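Local coordinates for bacilliredoxin BrxA (Bacillus subtilis, PDB 3FHK), which removes bacillithiol from S-bacillithiolated proteins such as OhrR and MetE, acting as a dithiol bacilliredoxin of the thioredoxin superfamily with a CXC active-site motif, at residues L49-S54 / T81-A86; R64-Q69 / H130-I135; S106-A111 / I122-I127; M110-G115 / A141-H146. The protein carries 2 engineered substitutions. All blocks are in the same frame, centred on the assembly; numbering follows the deposited sequence.

Interaction 1 of 4, residues L49-S54 / T81-A86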
# COMPACT_ATOMS: atom_id res chain seq x y z
N LEU A 49 -2.82 -20.34 -32.77
CA LEU A 49 -1.83 -20.19 -31.70
C LEU A 49 -2.52 -19.55 -30.51
O LEU A 49 -3.04 -18.44 -30.60
CB LEU A 49 -0.64 -19.33 -32.14
CG LEU A 49 0.38 -19.14 -31.02
CD1 LEU A 49 0.96 -20.48 -30.64
CD2 LEU A 49 1.50 -18.15 -31.42
N VAL A 50 -2.53 -20.28 -29.41
CA VAL A 50 -3.07 -19.77 -28.16
C VAL A 50 -1.88 -19.43 -27.29
O VAL A 50 -0.95 -20.24 -27.13
CB VAL A 50 -3.95 -20.84 -27.46
CG1 VAL A 50 -4.41 -20.35 -26.08
CG2 VAL A 50 -5.17 -21.22 -28.34
N VAL A 51 -1.88 -18.22 -26.75
CA VAL A 51 -0.86 -17.85 -25.79
C VAL A 51 -1.50 -17.67 -24.43
O VAL A 51 -2.44 -16.89 -24.27
CB VAL A 51 -0.13 -16.56 -26.18
CG1 VAL A 51 0.86 -16.15 -25.09
CG2 VAL A 51 0.58 -16.75 -27.52
N VAL A 52 -1.02 -18.44 -23.47
CA VAL A 52 -1.43 -18.23 -22.10
C VAL A 52 -0.48 -17.23 -21.47
O VAL A 52 0.67 -17.55 -21.14
CB VAL A 52 -1.44 -19.53 -21.31
CG1 VAL A 52 -1.76 -19.23 -19.85
CG2 VAL A 52 -2.47 -20.46 -21.90
N ASN A 53 -0.98 -16.01 -21.33
CA ASN A 53 -0.17 -14.88 -20.92
C ASN A 53 0.01 -14.88 -19.40
O ASN A 53 -0.66 -15.65 -18.70
CB ASN A 53 -0.82 -13.58 -21.41
CG ASN A 53 0.18 -12.44 -21.54
OD1 ASN A 53 1.37 -12.61 -21.29
ND2 ASN A 53 -0.32 -11.27 -21.91
N SER A 54 0.91 -14.04 -18.91
CA SER A 54 1.26 -14.01 -17.49
C SER A 54 2.04 -12.73 -17.16
O SER A 54 2.64 -12.13 -18.04
CB SER A 54 2.09 -15.24 -17.12
OG SER A 54 2.79 -15.06 -15.89
N THR A 81 -4.92 -16.32 -33.90
CA THR A 81 -4.07 -16.05 -32.75
C THR A 81 -4.93 -15.47 -31.64
O THR A 81 -5.70 -14.53 -31.86
CB THR A 81 -3.00 -15.01 -33.08
OG1 THR A 81 -3.64 -13.87 -33.66
CG2 THR A 81 -1.97 -15.56 -34.05
N VAL A 82 -4.82 -16.04 -30.46
CA VAL A 82 -5.66 -15.59 -29.36
C VAL A 82 -4.91 -15.78 -28.06
O VAL A 82 -3.91 -16.50 -27.99
CB VAL A 82 -7.00 -16.36 -29.30
CG1 VAL A 82 -7.67 -16.37 -30.66
CG2 VAL A 82 -6.79 -17.77 -28.80
N THR A 83 -5.37 -15.11 -27.02
CA THR A 83 -4.68 -15.21 -25.77
C THR A 83 -5.64 -15.15 -24.61
O THR A 83 -6.72 -14.55 -24.69
CB THR A 83 -3.59 -14.12 -25.63
OG1 THR A 83 -3.02 -14.18 -24.32
CG2 THR A 83 -4.17 -12.72 -25.88
N VAL A 84 -5.26 -15.83 -23.54
CA VAL A 84 -5.92 -15.71 -22.26
C VAL A 84 -4.84 -15.32 -21.28
O VAL A 84 -3.69 -15.73 -21.42
CB VAL A 84 -6.57 -17.04 -21.84
CG1 VAL A 84 -7.85 -17.29 -22.63
CG2 VAL A 84 -5.57 -18.18 -22.03
N PHE A 85 -5.21 -14.51 -20.29
CA PHE A 85 -4.25 -13.96 -19.35
C PHE A 85 -4.35 -14.64 -18.00
O PHE A 85 -5.20 -14.30 -17.18
CB PHE A 85 -4.45 -12.46 -19.18
CG PHE A 85 -3.20 -11.72 -18.81
CD1 PHE A 85 -2.50 -12.08 -17.67
CD2 PHE A 85 -2.71 -10.69 -19.59
CE1 PHE A 85 -1.35 -11.41 -17.31
CE2 PHE A 85 -1.55 -10.04 -19.24
CZ PHE A 85 -0.86 -10.40 -18.09
N ALA A 86 -3.46 -15.60 -17.75
CA ALA A 86 -3.51 -16.34 -16.49
C ALA A 86 -3.34 -15.41 -15.29
O ALA A 86 -2.53 -14.48 -15.32
CB ALA A 86 -2.45 -17.43 -16.48
O HOH W 1 -3.25 -11.98 -22.66
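N53 lies over one face of the F85 ring. Its CB stands 4.1 Å from the centroid of that ring, a CH-pi contact. Its amide is displaced toward the rim, with N53 ND2 3.2 Å from F85 CE2, and the amide and ring planes are 41° apart. The amide is held at both ends from outside: OD1 accepts from R64 and ND2 donates to the backbone O of M19. ND2 also donates to a water, and that water donates to T83 OG1. T83 OG1 is anti to its backbone N (chi1 174°), and it donates to V51 O at 2.8 Å from above the carbonyl plane. V51 O also accepts from V84 N at 3.1 Å, so two bonds grip this one oxygen. On the opposite face of the sheet V50 CG2 meets V82 CG2 at 3.8 Å, and V52 CG2 meets V84 CG2. M96 of helix 90-97 packs on V50 and V84 there. Between these two faces runs a parallel ladder from L49-T81 to N53-F85. Its bonds include N53 N to V84 O at 2.7 Å. The two strands and helix 57-73, which begins in the CXC motif, form a beta-alpha-beta unit of a thioredoxin-like fold.

Interaction 2 of 4, residues R64-Q69 / H130-I135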
# COMPACT_ATOMS: atom_id res chain seq x y z
N ARG A 64 5.94 -13.70 -24.81
CA ARG A 64 5.25 -12.71 -25.66
C ARG A 64 6.08 -12.33 -26.90
O ARG A 64 5.58 -12.38 -28.02
CB ARG A 64 4.83 -11.47 -24.86
CG ARG A 64 3.71 -11.76 -23.86
CD ARG A 64 2.99 -10.49 -23.41
NE ARG A 64 3.89 -9.60 -22.67
CZ ARG A 64 4.06 -9.64 -21.36
NH1 ARG A 64 3.38 -10.50 -20.63
NH2 ARG A 64 4.91 -8.80 -20.77
N PRO A 65 7.36 -11.99 -26.69
CA PRO A 65 8.18 -11.59 -27.84
C PRO A 65 8.31 -12.73 -28.85
O PRO A 65 8.23 -12.50 -30.07
CB PRO A 65 9.54 -11.26 -27.23
CG PRO A 65 9.28 -11.05 -25.76
CD PRO A 65 8.07 -11.84 -25.40
N ALA A 66 8.49 -13.95 -28.36
CA ALA A 66 8.68 -15.11 -29.24
C ALA A 66 7.43 -15.39 -30.05
O ALA A 66 7.50 -15.67 -31.24
CB ALA A 66 9.08 -16.33 -28.45
N ALA A 67 6.28 -15.31 -29.39
CA ALA A 67 5.01 -15.61 -30.02
C ALA A 67 4.70 -14.62 -31.14
O ALA A 67 4.28 -15.01 -32.23
CB ALA A 67 3.89 -15.58 -28.99
N THR A 68 4.88 -13.33 -30.87
CA THR A 68 4.52 -12.31 -31.84
C THR A 68 5.49 -12.27 -33.02
O THR A 68 5.10 -12.00 -34.15
CB THR A 68 4.37 -10.91 -31.18
OG1 THR A 68 5.63 -10.47 -30.66
CG2 THR A 68 3.35 -10.96 -30.05
N GLN A 69 6.76 -12.55 -32.74
CA GLN A 69 7.78 -12.56 -33.78
C GLN A 69 7.70 -13.80 -34.66
O GLN A 69 7.85 -13.70 -35.88
CB GLN A 69 9.18 -12.40 -33.17
CG GLN A 69 9.46 -10.98 -32.65
CD GLN A 69 10.65 -10.90 -31.71
OE1 GLN A 69 10.63 -10.15 -30.73
NE2 GLN A 69 11.70 -11.66 -32.00
N HIS A 130 15.17 -20.89 -21.24
CA HIS A 130 15.63 -20.95 -22.63
C HIS A 130 15.76 -19.54 -23.21
O HIS A 130 15.33 -18.57 -22.59
CB HIS A 130 14.66 -21.77 -23.49
CG HIS A 130 14.34 -23.11 -22.94
ND1 HIS A 130 14.88 -24.28 -23.45
CD2 HIS A 130 13.56 -23.48 -21.89
CE1 HIS A 130 14.44 -25.30 -22.75
NE2 HIS A 130 13.64 -24.85 -21.80
N ASP A 131 16.33 -19.42 -24.40
CA ASP A 131 16.39 -18.10 -25.02
C ASP A 131 15.46 -17.99 -26.22
O ASP A 131 14.99 -18.99 -26.75
CB ASP A 131 17.83 -17.69 -25.36
CG ASP A 131 18.46 -18.57 -26.42
OD1 ASP A 131 17.73 -19.11 -27.27
OD2 ASP A 131 19.70 -18.70 -26.41
N MET A 132 15.18 -16.75 -26.61
CA MET A 132 14.33 -16.45 -27.76
C MET A 132 14.57 -17.37 -28.94
O MET A 132 13.64 -18.02 -29.44
CB MET A 132 14.58 -15.01 -28.21
CG MET A 132 13.88 -14.00 -27.35
SD MET A 132 12.12 -14.19 -27.60
CE MET A 132 11.99 -13.57 -29.26
N GLU A 133 15.81 -17.42 -29.40
CA GLU A 133 16.13 -18.20 -30.58
C GLU A 133 15.55 -19.62 -30.48
O GLU A 133 14.90 -20.11 -31.41
CB GLU A 133 17.64 -18.23 -30.82
CG GLU A 133 18.06 -18.92 -32.11
N GLU A 134 15.77 -20.26 -29.33
CA GLU A 134 15.29 -21.62 -29.10
C GLU A 134 13.77 -21.66 -29.17
O GLU A 134 13.19 -22.55 -29.79
CB GLU A 134 15.75 -22.15 -27.73
CG GLU A 134 17.26 -22.29 -27.53
CD GLU A 134 17.65 -22.70 -26.11
OE1 GLU A 134 16.78 -23.22 -25.37
OE2 GLU A 134 18.82 -22.51 -25.73
N ILE A 135 13.13 -20.71 -28.52
CA ILE A 135 11.68 -20.74 -28.41
C ILE A 135 11.00 -20.44 -29.74
O ILE A 135 10.01 -21.08 -30.08
CB ILE A 135 11.18 -19.79 -27.31
CG1 ILE A 135 12.01 -20.00 -26.04
CG2 ILE A 135 9.70 -20.04 -27.02
CD1 ILE A 135 11.43 -19.37 -24.81
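M132 reaches helix 57-73 with its thioether, and that one side chain makes most of the contact. Its chain is bent at both chi2 (-67°) and chi3 (-70°), which places SD and CE against the helix. SD lies 3.8 Å from A66 CB and 3.9 Å from P65 CB. CE goes on to the backbone, 3.6 Å from A66 N, and also lies 3.4 Å from Q69 NE2. The Q69 side chain, extended beyond CG, crosses that of M132 at about a right angle. Deeper in, I135 CG2 touches A66 CB at 4.0 Å. I135 also packs on L62, I127 and M110, so this side of the contact joins the core. D131 is the N-cap of helix 132-146, and its OD1 accepts from E134 N at 3.1 Å. H130 ND1 donates to E134 OE1 in the plane of the imidazole ring, while H130 NE2 donates to the backbone O of H125. H130, D131 and E134 make no contact with 64-69. Between the two segments themselves the contact is van der Waals in kind. A66 CA and M132 CA are 6.0 Å apart, a spacing consistent with the small alanine, with the thioether packed beside it.

Interaction 3 of 4, residues S106-A111 / I122-I127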
# COMPACT_ATOMS: atom_id res chain seq x y z
N SER A 106 0.17 -24.33 -16.71
CA SER A 106 1.37 -23.55 -16.45
C SER A 106 1.27 -22.22 -17.19
O SER A 106 0.44 -22.05 -18.08
CB SER A 106 2.64 -24.30 -16.86
OG SER A 106 2.80 -24.36 -18.27
N SER A 107 2.15 -21.29 -16.82
CA SER A 107 2.02 -19.90 -17.23
C SER A 107 3.39 -19.23 -17.19
O SER A 107 4.09 -19.30 -16.18
CB SER A 107 1.08 -19.21 -16.24
OG SER A 107 0.76 -17.90 -16.65
N PRO A 108 3.82 -18.61 -18.30
CA PRO A 108 3.14 -18.56 -19.60
C PRO A 108 3.23 -19.91 -20.26
O PRO A 108 4.07 -20.72 -19.89
CB PRO A 108 3.99 -17.56 -20.39
CG PRO A 108 5.37 -17.75 -19.80
CD PRO A 108 5.08 -17.83 -18.34
N SER A 109 2.37 -20.16 -21.23
CA SER A 109 2.50 -21.37 -22.03
C SER A 109 1.82 -21.12 -23.37
O SER A 109 1.16 -20.10 -23.54
CB SER A 109 1.91 -22.59 -21.28
OG SER A 109 0.54 -22.40 -20.97
N MET A 110 2.00 -22.02 -24.32
CA MET A 110 1.43 -21.81 -25.65
C MET A 110 0.88 -23.12 -26.22
O MET A 110 1.46 -24.19 -26.02
CB MET A 110 2.48 -21.21 -26.58
CG MET A 110 2.98 -19.83 -26.16
SD MET A 110 4.24 -19.14 -27.28
CE MET A 110 5.72 -19.61 -26.40
N ALA A 111 -0.24 -23.04 -26.92
CA ALA A 111 -0.73 -24.19 -27.67
C ALA A 111 -1.02 -23.84 -29.12
O ALA A 111 -1.61 -22.80 -29.42
CB ALA A 111 -1.98 -24.79 -27.00
N ILE A 122 3.59 -25.93 -25.70
CA ILE A 122 4.82 -25.41 -25.14
C ILE A 122 4.58 -24.99 -23.70
O ILE A 122 4.11 -23.89 -23.45
CB ILE A 122 5.34 -24.20 -25.93
CG1 ILE A 122 5.47 -24.55 -27.41
CG2 ILE A 122 6.68 -23.73 -25.36
CD1 ILE A 122 5.78 -23.35 -28.29
N PRO A 123 4.88 -25.89 -22.75
CA PRO A 123 4.63 -25.56 -21.35
C PRO A 123 5.66 -24.55 -20.85
O PRO A 123 6.66 -24.30 -21.53
CB PRO A 123 4.81 -26.90 -20.64
CG PRO A 123 5.77 -27.64 -21.50
CD PRO A 123 5.53 -27.19 -22.92
N ARG A 124 5.42 -23.99 -19.68
CA ARG A 124 6.35 -23.04 -19.08
C ARG A 124 7.81 -23.51 -19.07
O ARG A 124 8.72 -22.72 -19.32
CB ARG A 124 5.91 -22.66 -17.67
CG ARG A 124 6.86 -21.66 -17.04
CD ARG A 124 6.57 -21.43 -15.56
NE ARG A 124 7.65 -20.67 -14.93
CZ ARG A 124 7.59 -19.36 -14.68
NH1 ARG A 124 6.50 -18.67 -14.99
NH2 ARG A 124 8.62 -18.75 -14.11
N HIS A 125 8.05 -24.79 -18.79
CA HIS A 125 9.43 -25.28 -18.66
C HIS A 125 10.15 -25.36 -20.00
O HIS A 125 11.36 -25.53 -20.05
CB HIS A 125 9.49 -26.62 -17.91
CG HIS A 125 9.00 -27.79 -18.71
ND1 HIS A 125 7.77 -28.38 -18.49
CD2 HIS A 125 9.58 -28.50 -19.71
CE1 HIS A 125 7.61 -29.39 -19.33
NE2 HIS A 125 8.70 -29.49 -20.07
N GLU A 126 9.39 -25.19 -21.08
CA GLU A 126 9.95 -25.20 -22.43
C GLU A 126 10.26 -23.76 -22.80
O GLU A 126 10.85 -23.48 -23.86
CB GLU A 126 8.93 -25.78 -23.41
CG GLU A 126 9.50 -26.80 -24.37
CD GLU A 126 9.67 -28.16 -23.74
OE1 GLU A 126 8.81 -29.03 -23.98
OE2 GLU A 126 10.66 -28.36 -23.00
N ILE A 127 9.87 -22.85 -21.92
CA ILE A 127 10.05 -21.43 -22.15
C ILE A 127 11.06 -20.83 -21.18
O ILE A 127 12.08 -20.28 -21.59
CB ILE A 127 8.71 -20.67 -22.01
CG1 ILE A 127 7.71 -21.19 -23.04
CG2 ILE A 127 8.94 -19.15 -22.13
CD1 ILE A 127 6.34 -20.49 -23.00
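R124 and S106 join the two segments by a straight bond, R124 N to S106 OG, 3.0 Å long with 169° at the hydrogen. The arginine side chain is extended from CG to NE and runs past S107. Its NH1 donates to S107 O at 2.8 Å, and that oxygen lies in the guanidinium plane. The guanidinium has a second partner: NE forms a salt bridge with E128. This is the more open side: S106, S107 and R124 are all partly exposed. R124 also touches C56, one of the two nucleophilic cysteines. The tight side is apolar and buried. M110 CE meets I127 CD1 at 3.6 Å, and M110 CB faces I122 CB at 4.2 Å. M110 and I122 form an antiparallel hydrogen-bonded pair, with M110 N to I122 O at 3.0 Å and I122 N to M110 O at 2.8 Å. P108 follows a cis peptide bond and packs on C58, as the cis-proline of thioredoxin-like proteins packs by the active site. Strand 109-114 thus lies between strand 47-53 and strand 117-122, while helices 57-73 and 132-146 pack on M110, I122 and I127.

Interaction 4 of 4, residues M110-G115 / A141-H146. With SO4 (sulfate ion), chain G.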
# COMPACT_ATOMS: atom_id res chain seq x y z
N MET A 110 2.00 -22.02 -24.32
CA MET A 110 1.43 -21.81 -25.65
C MET A 110 0.88 -23.12 -26.22
O MET A 110 1.46 -24.19 -26.02
CB MET A 110 2.48 -21.21 -26.58
CG MET A 110 2.98 -19.83 -26.16
SD MET A 110 4.24 -19.14 -27.28
CE MET A 110 5.72 -19.61 -26.40
N ALA A 111 -0.24 -23.04 -26.92
CA ALA A 111 -0.73 -24.19 -27.67
C ALA A 111 -1.02 -23.84 -29.12
O ALA A 111 -1.61 -22.80 -29.42
CB ALA A 111 -1.98 -24.79 -27.00
N LEU A 112 -0.57 -24.73 -30.00
CA LEU A 112 -0.97 -24.74 -31.40
C LEU A 112 -2.15 -25.70 -31.54
O LEU A 112 -2.04 -26.89 -31.20
CB LEU A 112 0.19 -25.23 -32.28
CG LEU A 112 0.45 -24.55 -33.63
CD1 LEU A 112 1.03 -25.53 -34.63
CD2 LEU A 112 -0.80 -23.89 -34.20
N LEU A 113 -3.28 -25.18 -32.02
CA LEU A 113 -4.48 -25.99 -32.23
C LEU A 113 -4.73 -26.28 -33.70
O LEU A 113 -4.36 -25.50 -34.57
CB LEU A 113 -5.71 -25.23 -31.74
CG LEU A 113 -6.08 -25.18 -30.26
CD1 LEU A 113 -4.87 -25.37 -29.37
CD2 LEU A 113 -6.77 -23.85 -29.98
N LYS A 114 -5.35 -27.42 -33.96
CA LYS A 114 -6.02 -27.67 -35.23
C LYS A 114 -7.47 -27.88 -34.81
O LYS A 114 -7.75 -28.74 -33.98
CB LYS A 114 -5.47 -28.93 -35.90
CG LYS A 114 -6.21 -29.37 -37.16
CD LYS A 114 -5.44 -29.02 -38.43
CE LYS A 114 -5.59 -27.55 -38.80
NZ LYS A 114 -4.89 -27.20 -40.08
N GLY A 115 -8.38 -27.06 -35.33
CA GLY A 115 -9.70 -26.95 -34.74
C GLY A 115 -9.54 -26.56 -33.28
O GLY A 115 -8.88 -25.57 -32.97
N ALA A 141 9.03 -24.33 -36.14
CA ALA A 141 9.08 -25.72 -36.55
C ALA A 141 7.71 -26.37 -36.40
O ALA A 141 7.34 -27.25 -37.17
CB ALA A 141 10.12 -26.48 -35.73
N ALA A 142 6.96 -25.91 -35.40
CA ALA A 142 5.59 -26.36 -35.21
C ALA A 142 4.68 -25.77 -36.29
O ALA A 142 3.87 -26.49 -36.85
CB ALA A 142 5.08 -25.97 -33.82
N PHE A 143 4.84 -24.48 -36.60
CA PHE A 143 4.06 -23.87 -37.69
C PHE A 143 4.28 -24.61 -39.00
O PHE A 143 3.35 -24.86 -39.75
CB PHE A 143 4.43 -22.40 -37.89
CG PHE A 143 4.07 -21.51 -36.73
CD1 PHE A 143 4.57 -20.21 -36.67
CD2 PHE A 143 3.26 -21.97 -35.71
CE1 PHE A 143 4.25 -19.37 -35.61
CE2 PHE A 143 2.94 -21.14 -34.63
CZ PHE A 143 3.43 -19.84 -34.58
N ASP A 144 5.53 -24.97 -39.26
CA ASP A 144 5.86 -25.67 -40.49
C ASP A 144 5.28 -27.08 -40.51
O ASP A 144 4.87 -27.57 -41.55
CB ASP A 144 7.37 -25.68 -40.69
CG ASP A 144 7.93 -24.27 -40.92
OD1 ASP A 144 7.13 -23.35 -41.20
OD2 ASP A 144 9.17 -24.08 -40.83
N ALA A 145 5.23 -27.72 -39.35
CA ALA A 145 4.70 -29.07 -39.27
C ALA A 145 3.19 -29.09 -39.45
O ALA A 145 2.64 -30.05 -39.97
CB ALA A 145 5.09 -29.71 -37.94
N HIS A 146 2.51 -28.02 -39.03
CA HIS A 146 1.06 -28.07 -38.89
C HIS A 146 0.27 -27.02 -39.66
O HIS A 146 -0.89 -27.24 -40.00
CB HIS A 146 0.68 -28.01 -37.41
CG HIS A 146 1.21 -29.17 -36.63
ND1 HIS A 146 0.68 -30.44 -36.74
CD2 HIS A 146 2.24 -29.27 -35.76
CE1 HIS A 146 1.35 -31.26 -35.96
NE2 HIS A 146 2.30 -30.58 -35.35
S SO4 G . 5.01 -31.86 -32.80
O1 SO4 G . 4.56 -31.92 -31.41
O2 SO4 G . 6.47 -31.73 -32.80
O3 SO4 G . 4.65 -33.07 -33.52
O4 SO4 G . 4.39 -30.71 -33.46
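L112 packs against A142, F143 and H146, where C-terminal helix 132-146 lies on the sheet of this thioredoxin-like fold. Strand and helix segments run nearly parallel, 8° apart, with their axes 10.1 Å from each other. The apolar contacts all come from L112. Its CD1 meets H146 CB at 3.7 Å and approaches A142 CB at 4.2 Å. The same methyl lies 3.7 Å from A142 O, a carbonyl in the last turn of the helix. L112 CG meets the F143 ring at its edge, 4.3 Å from CE2. F143 also packs on A70 and V71 of helix 57-73, so it bridges two helices on this face of the sheet. Polar contact between the segments is slight. K114 bends at chi2 and chi3, and its NZ comes to 4.0 Å from H146 O, near the C-terminal end of the chain. The helix is already weakly bonded here: the bonds of H146 N to A142 O and F143 O are both weak. A sulfate, probably from the crystallisation liquor, is hydrogen-bonded to H146 and also to H120 ND1. H146 NE2 donates to sulfate O4 at 2.8 Å, with O4 at the edge of the imidazole ring.

In the fold
From the N terminus, interaction 1 closes first, pairing strands 47-53 and 80-85 around helix 57-73. Interaction 2 starts within that helix and ends at the start of helix 132-146, so it crosses interaction 1. Interaction 3 follows interaction 1 in series and falls wholly within the span of interaction 2. It closes the hairpin of strands 109-114 and 117-122 and joins its base to the loop that follows. Interaction 4 shares M110 and A111 with interaction 3 but ends later, in helix 132-146, and so crosses interaction 2. M110 touches A67 and I135, bringing interactions 2, 3 and 4 together. Backbone bonds V50 to A111 and V52 to S109 tie 49-54 to 106-111 within the sheet.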